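PDB 5XOI: oxidoreductase, 2OG-Fe oxygenase family protein, putative, expressed from Oryza sativa subsp. japonica, which probably acts as an iron(II)- and 2-oxoglutarate-dependent dioxygenase of the AlkB family, the chain being the part that carries the metal site. Local coordinates for residues Gly46-Gly51 with Ile124-Phe129; His199-Ile204 with Pro221-Leu226. All coordinates share one frame; numbering follows the deposited sequence.

Contact 1 (Gly46-Gly51 with Ile124-Phe129); sequences GYRDGG and ICLVNF
Arg48 and Asn128 meet through a single hydrogen bond: Arg48 NH1 donates to Asn128 OD1 at 2.8 Å, with an N-H...O angle of 155°. The oxygen lies at the edge of the guanidinium, close to its plane, while the donor is tilted slightly from the plane of the amide carbonyl. The guanidinium and amide planes are 38° apart. Beside the bond, the fork of Leu126 supports the same guanidinium, CD1 approaching Arg48 NH2 obliquely at 3.9 Å and CD2 lying 3.9 Å from Arg48 NH1. Arg48 CA and Asn128 CA are 11.3 Å apart, a gap spanned by the two side chains, and the arginine bends at chi2 and chi3 on the way. Arg48 also opens a type II beta turn that ends at Gly51, closed by Gly51 N to Arg48 O at 2.8 Å. On the far side of the amide, Asn225 OD1 accepts from Asn128 ND2, which fixes the amide's rotation and leaves OD1 facing the arginine. Leu55 and Met57 of the adjoining strand touch the arginine too. Both Arg48 and Asn128 are 2-oxoglutarate-binding residues, and a bound succinate makes a weak hydrogen bond to Arg48 NH2. Because the amide is neutral, it orients the guanidinium without offsetting its charge, which probably helps it meet a carboxylate of the ligand.

Contact 2 (His199-Ile204 with Pro221-Leu226); sequences HGVSRI and PGRLNL. With MN (manganese (II) ion), chain C.
Ile204 CD1 rests against the aliphatic part of Arg223, 3.9 Å from Arg223 CD and 4.1 Å from Arg223 CB, the two side chains crossing at about a right angle. Arg223 is extended as far as NE, where the guanidinium turns out of line with the chain: chi1 of 171° sets CG opposite the backbone N, and the straight run that follows carries the guanidinium past the isoleucine to Val201. There Val201 CG2 lies 4.0 Å from Arg223 NH1, meeting the group obliquely. Ile204 turns CG1 away from its own carbonyl carbon (chi1 -53°), and this together with the bend at chi2 (-63°) brings CD1 to the arginine. The strands do not pair; they belong to the two facing sheets of the double-stranded beta-helix of this oxygenase superfamily, 199-204 in the smaller and 223-226 in the larger, and the contact bridges the interior between them. Tyr130 touches Val201, Ile204 and Arg223 alike. The polar end of Arg223 is engaged further on, NH2 with Ser159 OG and NH1 with a bound succinate, in keeping with its role in binding 2-oxoglutarate. Near the start of strand 198-205, His199 NE2 binds manganese at 2.2 Å, and a water lies 2.3 Å from the manganese. The imidazole's other nitrogen, ND1, is hydrogen-bonded to Ile197 O. His139 and Asp141 complete the protein ligands of the manganese.

Following the chain from the N terminus, the loop after helix 22-37 supplies 46-51, and contact 1 closes a long excursion, including strand 55-59 and helix 87-106, when strand 124-131 arrives. Contact 2 opens only later, at strand 198-205, and closes a short loop containing helix 211-217 with strand 223-229. The two are therefore in series and neither crosses the other. They join in space because strands 124-131 and 223-229 are neighbours in the larger sheet, where Asn128 O and Asn225 N, 2.9 Å apart, probably hydrogen-bond. Contact 1 ties the loop to this sheet; contact 2 ties the sheet to the smaller, metal-binding one.

Contact 1 (Gly46-Gly51 with Ile124-Phe129)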
loop_
_atom_site.group_PDB
_atom_site.type_symbol
_atom_site.label_atom_id
_atom_site.label_comp_id
_atom_site.label_asym_id
_atom_site.label_seq_id
_atom_site.Cartn_x
_atom_site.Cartn_y
_atom_site.Cartn_z
ATOM N N GLY A 46 3.947 18.198 -2.221
ATOM C CA GLY A 46 3.206 19.414 -1.938
ATOM C C GLY A 46 1.711 19.178 -1.829
ATOM O O GLY A 46 1.010 19.930 -1.147
ATOM N N TYR A 47 1.215 18.112 -2.456
ATOM C CA TYR A 47 -0.209 17.809 -2.533
ATOM C C TYR A 47 -0.424 16.308 -2.437
ATOM O O TYR A 47 0.252 15.545 -3.132
ATOM C CB TYR A 47 -0.808 18.312 -3.857
ATOM C CG TYR A 47 -2.101 17.597 -4.225
ATOM C CD1 TYR A 47 -3.237 17.762 -3.454
ATOM C CD2 TYR A 47 -2.177 16.762 -5.337
ATOM C CE1 TYR A 47 -4.427 17.117 -3.772
ATOM C CE2 TYR A 47 -3.358 16.107 -5.663
ATOM C CZ TYR A 47 -4.480 16.294 -4.874
ATOM O OH TYR A 47 -5.659 15.658 -5.172
ATOM N N ARG A 48 -1.376 15.889 -1.594
ATOM C CA ARG A 48 -1.945 14.550 -1.664
ATOM C C ARG A 48 -3.457 14.652 -1.561
ATOM O O ARG A 48 -3.981 15.415 -0.744
ATOM C CB ARG A 48 -1.417 13.623 -0.550
ATOM C CG ARG A 48 0.074 13.248 -0.679
ATOM C CD ARG A 48 0.365 12.316 -1.878
ATOM N NE ARG A 48 -0.395 11.075 -1.783
ATOM C CZ ARG A 48 0.089 9.897 -1.392
ATOM N NH1 ARG A 48 1.380 9.743 -1.099
ATOM N NH2 ARG A 48 -0.734 8.861 -1.322
ATOM N N ASP A 49 -4.149 13.881 -2.395
ATOM C CA ASP A 49 -5.605 13.815 -2.324
ATOM C C ASP A 49 -6.027 13.377 -0.931
ATOM O O ASP A 49 -5.650 12.289 -0.468
ATOM C CB ASP A 49 -6.135 12.847 -3.380
ATOM C CG ASP A 49 -7.640 12.950 -3.586
ATOM O OD1 ASP A 49 -8.318 13.804 -2.976
ATOM O OD2 ASP A 49 -8.157 12.164 -4.397
ATOM N N GLY A 50 -6.793 14.243 -0.253
ATOM C CA GLY A 50 -7.218 14.002 1.112
ATOM C C GLY A 50 -6.407 14.736 2.155
ATOM O O GLY A 50 -6.800 14.758 3.331
ATOM N N GLY A 51 -5.305 15.361 1.764
ATOM C CA GLY A 51 -4.430 15.987 2.730
ATOM C C GLY A 51 -3.503 14.981 3.390
ATOM O O GLY A 51 -3.691 13.768 3.321
ATOM N N ILE A 124 3.459 0.136 -10.771
ATOM C CA ILE A 124 3.445 1.294 -9.885
ATOM C C ILE A 124 3.669 0.774 -8.474
ATOM O O ILE A 124 2.939 -0.111 -8.021
ATOM C CB ILE A 124 2.107 2.057 -9.956
ATOM C CG1 ILE A 124 1.843 2.583 -11.371
ATOM C CG2 ILE A 124 2.052 3.173 -8.920
ATOM C CD1 ILE A 124 0.364 2.627 -11.720
ATOM N N CYS A 125 4.671 1.306 -7.780
ATOM C CA CYS A 125 4.769 1.131 -6.336
ATOM C C CYS A 125 4.945 2.491 -5.682
ATOM O O CYS A 125 5.955 3.168 -5.901
ATOM C CB CYS A 125 5.914 0.208 -5.941
ATOM S SG CYS A 125 6.054 0.003 -4.132
ATOM N N LEU A 126 3.968 2.881 -4.878
ATOM C CA LEU A 126 4.065 4.101 -4.096
ATOM C C LEU A 126 4.632 3.730 -2.730
ATOM O O LEU A 126 4.023 2.946 -1.997
ATOM C CB LEU A 126 2.696 4.762 -3.960
ATOM C CG LEU A 126 2.643 6.285 -3.976
ATOM C CD1 LEU A 126 1.200 6.745 -3.967
ATOM C CD2 LEU A 126 3.387 6.849 -2.781
ATOM N N VAL A 127 5.791 4.291 -2.396
ATOM C CA VAL A 127 6.428 4.089 -1.099
ATOM C C VAL A 127 6.162 5.330 -0.253
ATOM O O VAL A 127 6.676 6.415 -0.551
ATOM C CB VAL A 127 7.932 3.832 -1.246
ATOM C CG1 VAL A 127 8.543 3.441 0.110
ATOM C CG2 VAL A 127 8.173 2.753 -2.289
ATOM N N ASN A 128 5.359 5.170 0.800
ATOM C CA ASN A 128 5.008 6.246 1.726
ATOM C C ASN A 128 5.756 6.035 3.032
ATOM O O ASN A 128 5.699 4.942 3.605
ATOM C CB ASN A 128 3.503 6.252 2.031
ATOM C CG ASN A 128 2.652 6.562 0.818
ATOM O OD1 ASN A 128 2.693 7.680 0.293
ATOM N ND2 ASN A 128 1.854 5.577 0.371
ATOM N N PHE A 129 6.412 7.074 3.538
ATOM C CA PHE A 129 6.971 7.000 4.879
ATOM C C PHE A 129 6.300 8.038 5.774
ATOM O O PHE A 129 6.290 9.232 5.450
ATOM C CB PHE A 129 8.477 7.194 4.908
ATOM C CG PHE A 129 9.023 7.080 6.298
ATOM C CD1 PHE A 129 8.970 5.867 6.953
ATOM C CD2 PHE A 129 9.490 8.194 6.976
ATOM C CE1 PHE A 129 9.427 5.745 8.242
ATOM C CE2 PHE A 129 9.949 8.071 8.274
ATOM C CZ PHE A 129 9.905 6.849 8.900
#

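Contact 2 (His199-Ile204 with Pro221-Leu226)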
loop_
_atom_site.group_PDB
_atom_site.type_symbol
_atom_site.label_atom_id
_atom_site.label_comp_id
_atom_site.label_asym_id
_atom_site.label_seq_id
_atom_site.Cartn_x
_atom_site.Cartn_y
_atom_site.Cartn_z
ATOM N N HIS A 199 -10.201 5.644 1.389
ATOM C CA HIS A 199 -9.347 5.054 2.417
ATOM C C HIS A 199 -8.268 6.052 2.812
ATOM O O HIS A 199 -8.011 7.041 2.117
ATOM C CB HIS A 199 -8.713 3.736 1.945
ATOM C CG HIS A 199 -7.903 3.887 0.700
ATOM N ND1 HIS A 199 -8.475 3.920 -0.555
ATOM C CD2 HIS A 199 -6.577 4.083 0.519
ATOM C CE1 HIS A 199 -7.529 4.107 -1.456
ATOM N NE2 HIS A 199 -6.371 4.218 -0.830
ATOM N N GLY A 200 -7.654 5.794 3.959
ATOM C CA GLY A 200 -6.600 6.681 4.420
ATOM C C GLY A 200 -6.028 6.193 5.733
ATOM O O GLY A 200 -6.383 5.120 6.236
ATOM N N VAL A 201 -5.137 7.007 6.294
ATOM C CA VAL A 201 -4.427 6.654 7.521
ATOM C C VAL A 201 -4.739 7.749 8.533
ATOM O O VAL A 201 -4.343 8.908 8.345
ATOM C CB VAL A 201 -2.914 6.496 7.301
ATOM C CG1 VAL A 201 -2.206 6.325 8.650
ATOM C CG2 VAL A 201 -2.617 5.274 6.429
ATOM N N SER A 202 -5.490 7.402 9.582
ATOM C CA SER A 202 -5.894 8.415 10.551
ATOM C C SER A 202 -4.863 8.641 11.645
ATOM O O SER A 202 -4.873 9.706 12.286
ATOM C CB SER A 202 -7.230 8.030 11.177
ATOM O OG SER A 202 -7.141 6.744 11.769
ATOM N N ARG A 203 -3.970 7.680 11.866
ATOM C CA ARG A 203 -3.057 7.732 12.999
ATOM C C ARG A 203 -1.983 6.670 12.824
ATOM O O ARG A 203 -2.260 5.581 12.311
ATOM C CB ARG A 203 -3.826 7.486 14.301
ATOM C CG ARG A 203 -3.207 8.044 15.548
ATOM C CD ARG A 203 -4.119 7.687 16.722
ATOM N NE ARG A 203 -3.802 8.425 17.941
ATOM C CZ ARG A 203 -2.661 8.309 18.604
ATOM N NH1 ARG A 203 -1.723 7.494 18.154
ATOM N NH2 ARG A 203 -2.457 9.003 19.715
ATOM N N ILE A 204 -0.767 6.998 13.246
ATOM C CA ILE A 204 0.299 6.023 13.432
ATOM C C ILE A 204 0.409 5.777 14.933
ATOM O O ILE A 204 0.488 6.732 15.714
ATOM C CB ILE A 204 1.637 6.519 12.854
ATOM C CG1 ILE A 204 1.506 6.967 11.382
ATOM C CG2 ILE A 204 2.724 5.457 13.038
ATOM C CD1 ILE A 204 1.096 5.863 10.405
ATOM N N PRO A 221 11.763 5.782 13.755
ATOM C CA PRO A 221 10.376 5.814 14.242
ATOM C C PRO A 221 9.390 6.114 13.121
ATOM O O PRO A 221 9.617 6.992 12.287
ATOM C CB PRO A 221 10.391 6.937 15.288
ATOM C CG PRO A 221 11.796 6.991 15.756
ATOM C CD PRO A 221 12.649 6.643 14.564
ATOM N N GLY A 222 8.291 5.358 13.088
ATOM C CA GLY A 222 7.290 5.619 12.078
ATOM C C GLY A 222 6.965 4.360 11.309
ATOM O O GLY A 222 7.256 3.239 11.752
ATOM N N ARG A 223 6.354 4.557 10.139
ATOM C CA ARG A 223 5.776 3.460 9.375
ATOM C C ARG A 223 6.133 3.587 7.902
ATOM O O ARG A 223 6.041 4.671 7.321
ATOM C CB ARG A 223 4.246 3.428 9.536
ATOM C CG ARG A 223 3.533 2.438 8.595
ATOM C CD ARG A 223 2.032 2.406 8.858
ATOM N NE ARG A 223 1.307 1.562 7.897
ATOM C CZ ARG A 223 0.746 1.993 6.762
ATOM N NH1 ARG A 223 0.805 3.274 6.396
ATOM N NH2 ARG A 223 0.118 1.131 5.976
ATOM N N LEU A 224 6.494 2.467 7.286
ATOM C CA LEU A 224 6.748 2.413 5.853
ATOM C C LEU A 224 5.636 1.620 5.178
ATOM O O LEU A 224 5.342 0.490 5.577
ATOM C CB LEU A 224 8.108 1.774 5.559
ATOM C CG LEU A 224 8.631 1.750 4.116
ATOM C CD1 LEU A 224 8.901 3.159 3.603
ATOM C CD2 LEU A 224 9.884 0.901 4.019
ATOM N N ASN A 225 5.040 2.204 4.148
ATOM C CA ASN A 225 4.014 1.547 3.352
ATOM C C ASN A 225 4.499 1.438 1.914
ATOM O O ASN A 225 5.137 2.358 1.396
ATOM C CB ASN A 225 2.690 2.332 3.410
ATOM C CG ASN A 225 1.737 1.960 2.285
ATOM O OD1 ASN A 225 1.602 2.689 1.304
ATOM N ND2 ASN A 225 1.062 0.831 2.431
ATOM N N LEU A 226 4.216 0.303 1.281
ATOM C CA LEU A 226 4.433 0.126 -0.148
ATOM C C LEU A 226 3.093 -0.231 -0.764
ATOM O O LEU A 226 2.498 -1.252 -0.405
ATOM C CB LEU A 226 5.482 -0.965 -0.425
ATOM C CG LEU A 226 6.923 -0.612 -0.006
ATOM C CD1 LEU A 226 7.133 -0.807 1.499
ATOM C CD2 LEU A 226 7.933 -1.451 -0.797
HETATM MN MN MN C . -4.548 5.157 -1.656
HETATM O O HOH W 1 -3.569 3.065 -1.934
#